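Local coordinates for protein ubiquitin-conjugating enzyme E2, putative (Trypanosoma cruzi, PDB 4DS2) that probably acts as a ubiquitin-conjugating enzyme (E2), carrying activated ubiquitin as a thioester and passing it on toward protein substrates, at residues Lys11-Asp16 with Val75-Asp80; Leu21-Ala26 with Val123-Leu128; Ser35-Ala40 with Val131-Lys136; Asp140-Val143 with Ala147-Tyr150. All blocks are in the same frame, centred on the assembly; numbering follows the deposited sequence.

Interaction 1. Residues Lys11-Asp16 with Val75-Asp80; sequences KRIIKD and VLFSDD
Ile13, in the first turns of helix 11-27, packs against Phe77, the first residue beyond strand 70-76; their CA atoms, 8.1 Å apart, are the nearest CA pair across the two segments. One step earlier, Arg12 faces elsewhere and pairs within its own helix. Its NH1 lies 2.7 Å from Asp16 OD2 in a salt bridge whose hydrogen bond is weak because it is bent (128°), while NH2 is bonded to the carbonyl oxygens of Pro116 and Gln118. Ile13 then carries the contact. With CG1 anti to the carbonyl carbon (chi1 -65°) and CD1 continuing in an extended line, this branch reaches the root of the phenylalanine: Ile13 CD1 is 3.8 Å from Phe77 CB, and Ile13 CG1 is 3.9 Å from Phe77 CD2. The two side chains slide past each other in opposite directions, the methylene meeting the ring obliquely. The same methyl, CD1, comes within 4.2 Å of Ser78 O. No hydrogen bond joins the segments, so the contact is purely one of packing. Beyond it, an ST turn bends the second segment, Ser78 OG accepting from Asp80 N at 3.1 Å. Asp16 closes the first segment, its OD2 also bonded to Tyr81 OH and to Ala120 N at the start of helix 120-132. Phe77 further meets Trp52 and, edge-to-face, Tyr81, and Ile13 touches Tyr50 and Trp52. The N-terminal helix of the UBC fold thus packs its first turns on aromatic residues at the start of strand 51-57 and just past the end of strand 70-76.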
loop_
_atom_site.group_PDB
_atom_site.type_symbol
_atom_site.label_atom_id
_atom_site.label_comp_id
_atom_site.label_asym_id
_atom_site.label_seq_id
_atom_site.Cartn_x
_atom_site.Cartn_y
_atom_site.Cartn_z
ATOM N N LYS A 11 15.790 8.812 -13.960
ATOM C CA LYS A 11 15.334 8.060 -15.121
ATOM C C LYS A 11 14.263 7.024 -14.728
ATOM O O LYS A 11 13.254 6.835 -15.462
ATOM C CB LYS A 11 16.531 7.391 -15.832
ATOM C CG LYS A 11 16.316 7.124 -17.327
ATOM C CD LYS A 11 15.450 5.868 -17.583
ATOM C CE LYS A 11 14.336 6.011 -18.634
ATOM N NZ LYS A 11 13.830 4.662 -19.082
ATOM N N ARG A 12 14.446 6.390 -13.567
ATOM C CA ARG A 12 13.601 5.276 -13.142
ATOM C C ARG A 12 12.319 5.632 -12.399
ATOM O O ARG A 12 11.373 4.840 -12.417
ATOM C CB ARG A 12 14.408 4.306 -12.298
ATOM C CG ARG A 12 15.282 3.361 -13.115
ATOM C CD ARG A 12 14.464 2.213 -13.693
ATOM N NE ARG A 12 14.542 1.084 -12.776
ATOM C CZ ARG A 12 13.587 0.692 -11.955
ATOM N NH1 ARG A 12 12.425 1.301 -11.922
ATOM N NH2 ARG A 12 13.789 -0.347 -11.166
ATOM N N ILE A 13 12.265 6.765 -11.717
ATOM C CA ILE A 13 11.031 7.178 -11.084
ATOM C C ILE A 13 10.012 7.522 -12.193
ATOM O O ILE A 13 8.824 7.119 -12.119
ATOM C CB ILE A 13 11.197 8.415 -10.163
ATOM C CG1 ILE A 13 12.092 8.127 -8.947
ATOM C CG2 ILE A 13 9.848 8.872 -9.643
ATOM C CD1 ILE A 13 12.275 9.307 -8.023
ATOM N N ILE A 14 10.481 8.309 -13.177
ATOM C CA ILE A 14 9.687 8.760 -14.319
ATOM C C ILE A 14 9.245 7.539 -15.155
ATOM O O ILE A 14 8.038 7.380 -15.449
ATOM C CB ILE A 14 10.499 9.767 -15.178
ATOM C CG1 ILE A 14 10.688 11.090 -14.418
ATOM C CG2 ILE A 14 9.832 10.013 -16.514
ATOM C CD1 ILE A 14 11.902 11.920 -14.785
ATOM N N LYS A 15 10.206 6.656 -15.491
ATOM C CA LYS A 15 9.890 5.398 -16.212
ATOM C C LYS A 15 8.822 4.552 -15.464
ATOM O O LYS A 15 7.852 4.086 -16.088
ATOM C CB LYS A 15 11.152 4.574 -16.468
ATOM C CG LYS A 15 10.944 3.329 -17.359
ATOM C CD LYS A 15 11.485 2.026 -16.717
ATOM C CE LYS A 15 11.511 0.835 -17.694
ATOM N NZ LYS A 15 12.079 -0.467 -17.191
ATOM N N ASP A 16 8.982 4.389 -14.145
ATOM C CA ASP A 16 7.971 3.677 -13.327
ATOM C C ASP A 16 6.629 4.370 -13.143
ATOM O O ASP A 16 5.629 3.674 -12.977
ATOM C CB ASP A 16 8.496 3.332 -11.943
ATOM C CG ASP A 16 9.577 2.276 -11.981
ATOM O OD1 ASP A 16 10.051 1.894 -13.078
ATOM O OD2 ASP A 16 9.980 1.824 -10.896
ATOM N N VAL A 75 3.138 7.457 -1.839
ATOM C CA VAL A 75 4.400 6.813 -2.160
ATOM C C VAL A 75 5.490 7.878 -2.227
ATOM O O VAL A 75 5.484 8.708 -3.134
ATOM C CB VAL A 75 4.296 6.091 -3.501
ATOM C CG1 VAL A 75 5.575 5.320 -3.794
ATOM C CG2 VAL A 75 3.058 5.206 -3.517
ATOM N N LEU A 76 6.399 7.854 -1.257
ATOM C CA LEU A 76 7.519 8.769 -1.177
ATOM C C LEU A 76 8.852 8.115 -1.617
ATOM O O LEU A 76 9.255 7.071 -1.104
ATOM C CB LEU A 76 7.622 9.288 0.256
ATOM C CG LEU A 76 8.804 10.169 0.725
ATOM C CD1 LEU A 76 9.287 11.208 -0.309
ATOM C CD2 LEU A 76 8.400 10.845 2.050
ATOM N N PHE A 77 9.510 8.737 -2.596
ATOM C CA PHE A 77 10.784 8.281 -3.107
ATOM C C PHE A 77 11.950 9.078 -2.539
ATOM O O PHE A 77 11.751 10.136 -1.913
ATOM C CB PHE A 77 10.824 8.422 -4.609
ATOM C CG PHE A 77 9.913 7.484 -5.326
ATOM C CD1 PHE A 77 8.552 7.754 -5.408
ATOM C CD2 PHE A 77 10.407 6.358 -5.940
ATOM C CE1 PHE A 77 7.698 6.908 -6.105
ATOM C CE2 PHE A 77 9.565 5.492 -6.630
ATOM C CZ PHE A 77 8.212 5.782 -6.735
ATOM N N SER A 78 13.160 8.559 -2.764
ATOM C CA SER A 78 14.394 9.282 -2.494
ATOM C C SER A 78 15.234 9.452 -3.757
ATOM O O SER A 78 14.938 8.918 -4.834
ATOM C CB SER A 78 15.228 8.594 -1.411
ATOM O OG SER A 78 15.980 7.536 -1.976
ATOM N N ASP A 79 16.290 10.235 -3.601
ATOM C CA ASP A 79 17.207 10.516 -4.695
ATOM C C ASP A 79 17.944 9.272 -5.106
ATOM O O ASP A 79 18.473 9.233 -6.203
ATOM C CB ASP A 79 18.236 11.580 -4.311
ATOM C CG ASP A 79 17.587 12.865 -3.874
ATOM O OD1 ASP A 79 17.149 12.927 -2.693
ATOM O OD2 ASP A 79 17.488 13.797 -4.711
ATOM N N ASP A 80 17.960 8.260 -4.243
ATOM C CA ASP A 80 18.658 7.004 -4.514
ATOM C C ASP A 80 17.814 5.848 -5.154
ATOM O O ASP A 80 18.342 4.766 -5.427
ATOM C CB ASP A 80 19.316 6.537 -3.216
ATOM C CG ASP A 80 20.551 5.707 -3.452
ATOM O OD1 ASP A 80 21.034 5.708 -4.595
ATOM O OD2 ASP A 80 21.035 5.054 -2.497
#

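Interaction 2. Residues Leu21-Ala26 with Val123-Leu128; sequences LEEVDA and VIKLVL
A salt bridge between two helices of the UBC fold, Glu23 on the N-terminal helix 11-27 and Lys125 on helix 120-132, makes up this surface contact. It is a long one: Glu23 OE2 and Lys125 NZ are 3.8 Å apart, with no hydrogen bond between them. Lys125 CE lies almost as near, 3.9 Å from Glu23 OE2, so the carboxylate oxygen faces the last two atoms of the lysine. The helices stand well apart here, the nearest CA atoms, those of Glu23 and Lys125, being 11.8 Å from each other, and two long side chains span the gap. Glu23 does so as an extended chain beyond CG, whereas Lys125 is bent at chi3 and chi4 (chi4 91°), so that CE and NZ lie at nearly equal distances from the acid. Just 48 Å² is buried, in keeping with a loose electrostatic link. Both charged groups have other weak partners on helix 120-132: Glu23 OE1 with Ser121 OG, and Lys125 NZ with Asp122 OD1 in a long ion pair. Beside this polar pair the helices lean on the sheet, Leu21 and Val24 touching Val44 and Ile124 touching Ile41 and Leu54, the helix-on-sheet packing of the ubiquitin-conjugating α/β fold.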
loop_
_atom_site.group_PDB
_atom_site.type_symbol
_atom_site.label_atom_id
_atom_site.label_comp_id
_atom_site.label_asym_id
_atom_site.label_seq_id
_atom_site.Cartn_x
_atom_site.Cartn_y
_atom_site.Cartn_z
ATOM N N LEU A 21 0.821 4.462 -14.767
ATOM C CA LEU A 21 -0.264 5.184 -15.438
ATOM C C LEU A 21 -0.841 4.385 -16.584
ATOM O O LEU A 21 -2.044 4.346 -16.784
ATOM C CB LEU A 21 0.260 6.530 -15.963
ATOM C CG LEU A 21 0.614 7.568 -14.884
ATOM C CD1 LEU A 21 1.257 8.753 -15.570
ATOM C CD2 LEU A 21 -0.602 7.994 -14.063
ATOM N N GLU A 22 0.044 3.727 -17.318
ATOM C CA GLU A 22 -0.362 2.805 -18.357
ATOM C C GLU A 22 -1.204 1.616 -17.831
ATOM O O GLU A 22 -2.212 1.217 -18.455
ATOM C CB GLU A 22 0.887 2.355 -19.112
ATOM C CG GLU A 22 1.548 3.512 -19.880
ATOM C CD GLU A 22 2.696 3.093 -20.793
ATOM O OE1 GLU A 22 3.087 1.904 -20.774
ATOM O OE2 GLU A 22 3.205 3.958 -21.543
ATOM N N GLU A 23 -0.826 1.085 -16.667
ATOM C CA GLU A 23 -1.539 -0.044 -16.050
ATOM C C GLU A 23 -2.856 0.336 -15.390
ATOM O O GLU A 23 -3.821 -0.417 -15.461
ATOM C CB GLU A 23 -0.697 -0.677 -14.963
ATOM C CG GLU A 23 0.597 -1.320 -15.420
ATOM C CD GLU A 23 1.574 -1.466 -14.252
ATOM O OE1 GLU A 23 2.805 -1.399 -14.502
ATOM O OE2 GLU A 23 1.100 -1.641 -13.078
ATOM N N VAL A 24 -2.859 1.479 -14.713
ATOM C CA VAL A 24 -4.058 2.043 -14.106
ATOM C C VAL A 24 -5.159 2.408 -15.118
ATOM O O VAL A 24 -6.328 2.434 -14.740
ATOM C CB VAL A 24 -3.745 3.305 -13.305
ATOM C CG1 VAL A 24 -5.035 4.034 -12.975
ATOM C CG2 VAL A 24 -2.997 2.939 -12.033
ATOM N N ASP A 25 -4.793 2.704 -16.374
ATOM C CA ASP A 25 -5.770 2.989 -17.446
ATOM C C ASP A 25 -6.186 1.761 -18.226
ATOM O O ASP A 25 -7.252 1.748 -18.825
ATOM C CB ASP A 25 -5.238 4.045 -18.383
ATOM C CG ASP A 25 -5.027 5.353 -17.665
ATOM O OD1 ASP A 25 -6.032 5.949 -17.226
ATOM O OD2 ASP A 25 -3.865 5.779 -17.477
ATOM N N ALA A 26 -5.358 0.725 -18.205
ATOM C CA ALA A 26 -5.781 -0.610 -18.642
ATOM C C ALA A 26 -6.718 -1.321 -17.622
ATOM O O ALA A 26 -7.608 -2.095 -18.008
ATOM C CB ALA A 26 -4.554 -1.473 -18.921
ATOM N N VAL A 123 6.008 -2.753 -5.778
ATOM C CA VAL A 123 6.002 -2.321 -4.393
ATOM C C VAL A 123 4.595 -1.969 -3.911
ATOM O O VAL A 123 4.217 -2.225 -2.754
ATOM C CB VAL A 123 6.863 -1.044 -4.223
ATOM C CG1 VAL A 123 6.761 -0.529 -2.794
ATOM C CG2 VAL A 123 8.305 -1.281 -4.674
ATOM N N ILE A 124 3.825 -1.336 -4.790
ATOM C CA ILE A 124 2.510 -0.856 -4.400
ATOM C C ILE A 124 1.569 -2.041 -4.287
ATOM O O ILE A 124 0.791 -2.110 -3.348
ATOM C CB ILE A 124 1.949 0.226 -5.360
ATOM C CG1 ILE A 124 2.903 1.442 -5.432
ATOM C CG2 ILE A 124 0.565 0.691 -4.885
ATOM C CD1 ILE A 124 2.729 2.313 -6.674
ATOM N N LYS A 125 1.665 -2.977 -5.226
ATOM C CA LYS A 125 0.809 -4.144 -5.188
ATOM C C LYS A 125 1.152 -5.049 -4.022
ATOM O O LYS A 125 0.265 -5.666 -3.458
ATOM C CB LYS A 125 0.845 -4.891 -6.512
ATOM C CG LYS A 125 0.242 -4.066 -7.660
ATOM C CD LYS A 125 0.045 -4.883 -8.939
ATOM C CE LYS A 125 0.406 -4.113 -10.205
ATOM N NZ LYS A 125 1.848 -4.356 -10.528
ATOM N N LEU A 126 2.422 -5.120 -3.647
ATOM C CA LEU A 126 2.844 -5.987 -2.535
ATOM C C LEU A 126 2.239 -5.525 -1.228
ATOM O O LEU A 126 1.865 -6.346 -0.390
ATOM C CB LEU A 126 4.383 -6.057 -2.396
ATOM C CG LEU A 126 4.862 -6.832 -1.153
ATOM C CD1 LEU A 126 6.285 -7.314 -1.299
ATOM C CD2 LEU A 126 4.722 -6.006 0.134
ATOM N N VAL A 127 2.163 -4.211 -1.061
ATOM C CA VAL A 127 1.721 -3.605 0.195
ATOM C C VAL A 127 0.226 -3.665 0.347
ATOM O O VAL A 127 -0.274 -3.923 1.459
ATOM C CB VAL A 127 2.100 -2.128 0.311
ATOM C CG1 VAL A 127 1.264 -1.453 1.392
ATOM C CG2 VAL A 127 3.600 -1.983 0.586
ATOM N N LEU A 128 -0.482 -3.407 -0.762
ATOM C CA LEU A 128 -1.949 -3.431 -0.753
ATOM C C LEU A 128 -2.450 -4.828 -0.450
ATOM O O LEU A 128 -3.350 -5.012 0.363
ATOM C CB LEU A 128 -2.504 -2.970 -2.083
ATOM C CG LEU A 128 -2.232 -1.505 -2.455
ATOM C CD1 LEU A 128 -2.489 -1.297 -3.949
ATOM C CD2 LEU A 128 -3.060 -0.574 -1.590
#

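Interaction 3. Residues Ser35-Ala40 with Val131-Lys136; sequences SPHSTA and VFSQYK
The backbones of His37-Thr39 and Phe132-Ser133 pass each other in opposite chain directions: His37 pairs with Ser133 (CA to CA 7.9 Å) and Thr39 with Phe132 (8.1 Å). Segment 35-40 is a loop that straightens into strand 40-46, while segment 131-136 holds the last two residues of helix 120-132 and the turn after it, Ser133 being the first residue to leave helical geometry. No hydrogen bond joins them, and the contact is made largely by side chains at van der Waals distance or a little beyond. At the inner end Thr39 CG2 stands at the edge of the Phe132 ring, near its plane, 4.1 Å from CD2; the two side chains cross at about a right angle. At the outer end His37 has CG anti to the backbone N (chi1 -169°), a torsion that carries the imidazole across to the second segment. Ser133 OG sits over one face of that ring, 4.1 Å from His37 CE1, and is 4.0 Å from His37 O. Gln134 approaches instead at the ring edge, its NE2 4.1 Å from His37 NE2, with amide and imidazole planes 58° apart. The polar tie of the histidine lies elsewhere: ND1 is hydrogen-bonded to Asp61 OD2, which probably restrains the turn of the ring. Gln134 NE2 bonds weakly back to Asp129 OD1. Pro59, shortly after strand 51-57, touches both Thr39 and Ser133, and the Phe132 ring meets those of Tyr64 and Tyr71. The C-terminal end of helix 120-132 thereby packs against the loop entering strand 40-46 and the residues just after strand 51-57, which lie next to each other.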
loop_
_atom_site.group_PDB
_atom_site.type_symbol
_atom_site.label_atom_id
_atom_site.label_comp_id
_atom_site.label_asym_id
_atom_site.label_seq_id
_atom_site.Cartn_x
_atom_site.Cartn_y
_atom_site.Cartn_z
ATOM N N SER A 35 -10.817 -8.312 -10.993
ATOM C CA SER A 35 -10.656 -9.304 -9.937
ATOM C C SER A 35 -11.235 -8.817 -8.586
ATOM O O SER A 35 -10.914 -7.706 -8.131
ATOM C CB SER A 35 -9.171 -9.651 -9.773
ATOM O OG SER A 35 -9.001 -10.772 -8.925
ATOM N N PRO A 36 -12.079 -9.650 -7.930
ATOM C CA PRO A 36 -12.561 -9.339 -6.577
ATOM C C PRO A 36 -11.487 -9.511 -5.491
ATOM O O PRO A 36 -11.656 -8.960 -4.404
ATOM C CB PRO A 36 -13.663 -10.376 -6.363
ATOM C CG PRO A 36 -13.178 -11.569 -7.122
ATOM C CD PRO A 36 -12.503 -11.004 -8.352
ATOM N N HIS A 37 -10.414 -10.268 -5.784
ATOM C CA HIS A 37 -9.313 -10.527 -4.834
ATOM C C HIS A 37 -8.205 -9.504 -4.886
ATOM O O HIS A 37 -7.416 -9.393 -3.955
ATOM C CB HIS A 37 -8.721 -11.925 -5.019
ATOM C CG HIS A 37 -7.772 -12.325 -3.908
ATOM N ND1 HIS A 37 -8.206 -12.716 -2.697
ATOM C CD2 HIS A 37 -6.377 -12.341 -3.851
ATOM C CE1 HIS A 37 -7.150 -12.991 -1.908
ATOM N NE2 HIS A 37 -6.028 -12.760 -2.615
ATOM N N SER A 38 -8.124 -8.757 -5.977
ATOM C CA SER A 38 -7.107 -7.722 -6.110
ATOM C C SER A 38 -7.674 -6.338 -5.802
ATOM O O SER A 38 -8.866 -6.062 -5.950
ATOM C CB SER A 38 -6.451 -7.755 -7.503
ATOM O OG SER A 38 -5.297 -8.578 -7.486
ATOM N N THR A 39 -6.769 -5.486 -5.366
ATOM C CA THR A 39 -7.081 -4.122 -5.008
ATOM C C THR A 39 -6.894 -3.296 -6.268
ATOM O O THR A 39 -6.003 -3.584 -7.059
ATOM C CB THR A 39 -6.133 -3.644 -3.894
ATOM O OG1 THR A 39 -5.021 -2.924 -4.456
ATOM C CG2 THR A 39 -5.608 -4.896 -3.050
ATOM N N ALA A 40 -7.747 -2.299 -6.482
ATOM C CA ALA A 40 -7.703 -1.525 -7.704
ATOM C C ALA A 40 -7.177 -0.135 -7.349
ATOM O O ALA A 40 -7.726 0.536 -6.474
ATOM C CB ALA A 40 -9.096 -1.461 -8.333
ATOM N N VAL A 131 -1.555 -5.927 3.299
ATOM C CA VAL A 131 -2.369 -5.308 4.342
ATOM C C VAL A 131 -3.867 -5.642 4.253
ATOM O O VAL A 131 -4.516 -5.961 5.268
ATOM C CB VAL A 131 -2.136 -3.809 4.322
ATOM C CG1 VAL A 131 -3.102 -3.090 5.274
ATOM C CG2 VAL A 131 -0.675 -3.561 4.705
ATOM N N PHE A 132 -4.408 -5.597 3.037
ATOM C CA PHE A 132 -5.831 -5.840 2.828
ATOM C C PHE A 132 -6.207 -7.329 2.770
ATOM O O PHE A 132 -7.360 -7.706 3.064
ATOM C CB PHE A 132 -6.268 -5.153 1.522
ATOM C CG PHE A 132 -6.324 -3.649 1.591
ATOM C CD1 PHE A 132 -6.568 -2.972 2.798
ATOM C CD2 PHE A 132 -6.203 -2.903 0.429
ATOM C CE1 PHE A 132 -6.657 -1.605 2.843
ATOM C CE2 PHE A 132 -6.305 -1.524 0.470
ATOM C CZ PHE A 132 -6.534 -0.878 1.680
ATOM N N SER A 133 -5.242 -8.156 2.341
ATOM C CA SER A 133 -5.502 -9.554 2.000
ATOM C C SER A 133 -4.667 -10.595 2.718
ATOM O O SER A 133 -5.196 -11.645 3.027
ATOM C CB SER A 133 -5.415 -9.746 0.501
ATOM O OG SER A 133 -6.640 -9.325 -0.057
ATOM N N GLN A 134 -3.393 -10.335 3.001
ATOM C CA GLN A 134 -2.583 -11.360 3.636
ATOM C C GLN A 134 -2.243 -11.003 5.063
ATOM O O GLN A 134 -1.239 -11.450 5.590
ATOM C CB GLN A 134 -1.296 -11.631 2.851
ATOM C CG GLN A 134 -1.477 -11.936 1.358
ATOM C CD GLN A 134 -2.304 -13.201 1.033
ATOM O OE1 GLN A 134 -2.540 -14.061 1.892
ATOM N NE2 GLN A 134 -2.709 -13.332 -0.241
ATOM N N TYR A 135 -3.095 -10.253 5.721
ATOM C CA TYR A 135 -2.775 -9.773 7.061
ATOM C C TYR A 135 -2.749 -10.849 8.139
ATOM O O TYR A 135 -1.962 -10.711 9.113
ATOM C CB TYR A 135 -3.731 -8.658 7.503
ATOM C CG TYR A 135 -5.191 -9.020 7.391
ATOM C CD1 TYR A 135 -5.865 -8.875 6.169
ATOM C CD2 TYR A 135 -5.890 -9.516 8.479
ATOM C CE1 TYR A 135 -7.194 -9.212 6.042
ATOM C CE2 TYR A 135 -7.235 -9.854 8.367
ATOM C CZ TYR A 135 -7.889 -9.690 7.146
ATOM O OH TYR A 135 -9.226 -9.997 7.014
ATOM N N LYS A 136 -3.590 -11.894 7.993
ATOM C CA LYS A 136 -3.704 -12.996 9.002
ATOM C C LYS A 136 -2.399 -13.717 9.291
ATOM O O LYS A 136 -2.224 -14.207 10.401
ATOM C CB LYS A 136 -4.767 -14.042 8.610
ATOM C CG LYS A 136 -6.206 -13.544 8.683
ATOM C CD LYS A 136 -7.228 -14.678 8.754
ATOM C CE LYS A 136 -8.644 -14.217 8.363
ATOM N NZ LYS A 136 -8.997 -14.093 6.908
#

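Interaction 4. Residues Asp140-Val143 with Ala147-Tyr150; sequences DDDV and ARHY
Asp142 and Arg148 form a bidentate, side-on salt bridge that ties the loop after helix 120-132 to helix 145-153, one of the C-terminal helices of the UBC fold. Each carboxylate oxygen takes one nitrogen. Arg148 NH1 donates to Asp142 OD1 at 2.8 Å with a nearly straight bond (168°), and Arg148 NE donates to Asp142 OD2, also at 2.8 Å. Both oxygens use their syn lone pairs, and the carboxylate and guanidinium planes are only 10° apart, so the acid meets the edge of the guanidinium almost coplanar with it. The arginine needs a folded chain to present that edge. Its CG leaves anti to the backbone N (chi1 174°), after which bends at chi2 and chi3 curl the chain back toward the acid. Two bonds to one flat group fix the rotation of both partners. The remaining nitrogen, NH2, is bonded to the carbonyl O of Tyr135, so the guanidinium joins the helix to two points of the preceding chain. Asp142 OD2 has a further long, weak ion pair with Arg138 NE. Asp141, next to Asp142, is engaged in a different salt bridge, to Arg130 NH2; its OD1 remains 5.8 Å from Arg148 NH1.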
loop_
_atom_site.group_PDB
_atom_site.type_symbol
_atom_site.label_atom_id
_atom_site.label_comp_id
_atom_site.label_asym_id
_atom_site.label_seq_id
_atom_site.Cartn_x
_atom_site.Cartn_y
_atom_site.Cartn_z
ATOM N N ASP A 140 7.563 -10.223 10.260
ATOM C CA ASP A 140 8.489 -9.391 11.022
ATOM C C ASP A 140 8.132 -7.939 10.801
ATOM O O ASP A 140 8.913 -7.067 11.131
ATOM C CB ASP A 140 9.924 -9.687 10.558
ATOM C CG ASP A 140 10.144 -9.357 9.082
ATOM O OD1 ASP A 140 9.150 -9.207 8.316
ATOM O OD2 ASP A 140 11.316 -9.227 8.681
ATOM N N ASP A 141 6.928 -7.701 10.248
ATOM C CA ASP A 141 6.459 -6.365 9.797
ATOM C C ASP A 141 5.220 -5.861 10.558
ATOM O O ASP A 141 4.545 -4.914 10.137
ATOM C CB ASP A 141 6.219 -6.351 8.267
ATOM C CG ASP A 141 5.263 -7.430 7.796
ATOM O OD1 ASP A 141 4.840 -8.278 8.613
ATOM O OD2 ASP A 141 4.935 -7.449 6.587
ATOM N N ASP A 142 4.936 -6.481 11.686
ATOM C CA ASP A 142 3.907 -5.978 12.582
ATOM C C ASP A 142 4.367 -4.690 13.242
ATOM O O ASP A 142 5.492 -4.643 13.751
ATOM C CB ASP A 142 3.562 -7.013 13.651
ATOM C CG ASP A 142 2.336 -7.865 13.275
ATOM O OD1 ASP A 142 2.044 -8.086 12.060
ATOM O OD2 ASP A 142 1.656 -8.292 14.225
ATOM N N VAL A 143 3.504 -3.655 13.168
ATOM C CA VAL A 143 3.757 -2.324 13.763
ATOM C C VAL A 143 2.740 -1.957 14.855
ATOM O O VAL A 143 2.955 -1.009 15.573
ATOM C CB VAL A 143 3.732 -1.164 12.709
ATOM C CG1 VAL A 143 4.691 -1.445 11.580
ATOM C CG2 VAL A 143 2.332 -0.941 12.176
ATOM N N ALA A 147 -3.610 -4.405 17.639
ATOM C CA ALA A 147 -4.419 -4.922 16.542
ATOM C C ALA A 147 -4.141 -6.429 16.258
ATOM O O ALA A 147 -5.057 -7.194 15.936
ATOM C CB ALA A 147 -4.191 -4.092 15.292
ATOM N N ARG A 148 -2.886 -6.859 16.393
ATOM C CA ARG A 148 -2.542 -8.273 16.187
ATOM C C ARG A 148 -3.182 -9.161 17.261
ATOM O O ARG A 148 -3.812 -10.186 16.948
ATOM C CB ARG A 148 -1.014 -8.490 16.146
ATOM C CG ARG A 148 -0.582 -9.957 16.083
ATOM C CD ARG A 148 -1.070 -10.684 14.824
ATOM N NE ARG A 148 -0.382 -10.160 13.638
ATOM C CZ ARG A 148 -0.816 -10.225 12.376
ATOM N NH1 ARG A 148 -0.115 -9.663 11.382
ATOM N NH2 ARG A 148 -1.955 -10.841 12.090
ATOM N N HIS A 149 -3.018 -8.760 18.514
ATOM C CA HIS A 149 -3.631 -9.469 19.635
ATOM C C HIS A 149 -5.122 -9.610 19.488
ATOM O O HIS A 149 -5.681 -10.654 19.757
ATOM C CB HIS A 149 -3.312 -8.735 20.912
ATOM C CG HIS A 149 -3.643 -9.513 22.155
ATOM N ND1 HIS A 149 -4.914 -9.839 22.494
ATOM C CD2 HIS A 149 -2.814 -10.030 23.162
ATOM C CE1 HIS A 149 -4.895 -10.529 23.645
ATOM N NE2 HIS A 149 -3.609 -10.638 24.056
ATOM N N TYR A 150 -5.765 -8.559 19.028
ATOM C CA TYR A 150 -7.193 -8.554 18.873
ATOM C C TYR A 150 -7.676 -9.455 17.717
ATOM O O TYR A 150 -8.681 -10.180 17.862
ATOM C CB TYR A 150 -7.676 -7.115 18.706
ATOM C CG TYR A 150 -9.134 -6.932 19.051
ATOM C CD1 TYR A 150 -9.597 -7.050 20.374
ATOM C CD2 TYR A 150 -10.066 -6.633 18.046
ATOM C CE1 TYR A 150 -10.948 -6.874 20.674
ATOM C CE2 TYR A 150 -11.412 -6.457 18.334
ATOM C CZ TYR A 150 -11.854 -6.584 19.634
ATOM O OH TYR A 150 -13.203 -6.398 19.875
#

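In the fold
From the N terminus, helix 11-27 opens interactions 1 and 2 in turn, and the loop after it opens interaction 3. Interaction 1 closes first, across 58 residues, when strand 70-76 ends; interactions 2 and 3 close later, in that order, along helix 120-132 and just past it. These three therefore cross one another, binding the N-terminal part to the end of the inner strand 70-76 and to helix 120-132. Interaction 4 follows in series, closing a short loop, with three residues between its segments, and tying 140-143 to helix 145-153. Neighbours touch: Val75 meets Ile124 between interactions 1 and 2, Leu128 meets Thr39 between 2 and 3, and Arg148 reaches Tyr135 between 3 and 4.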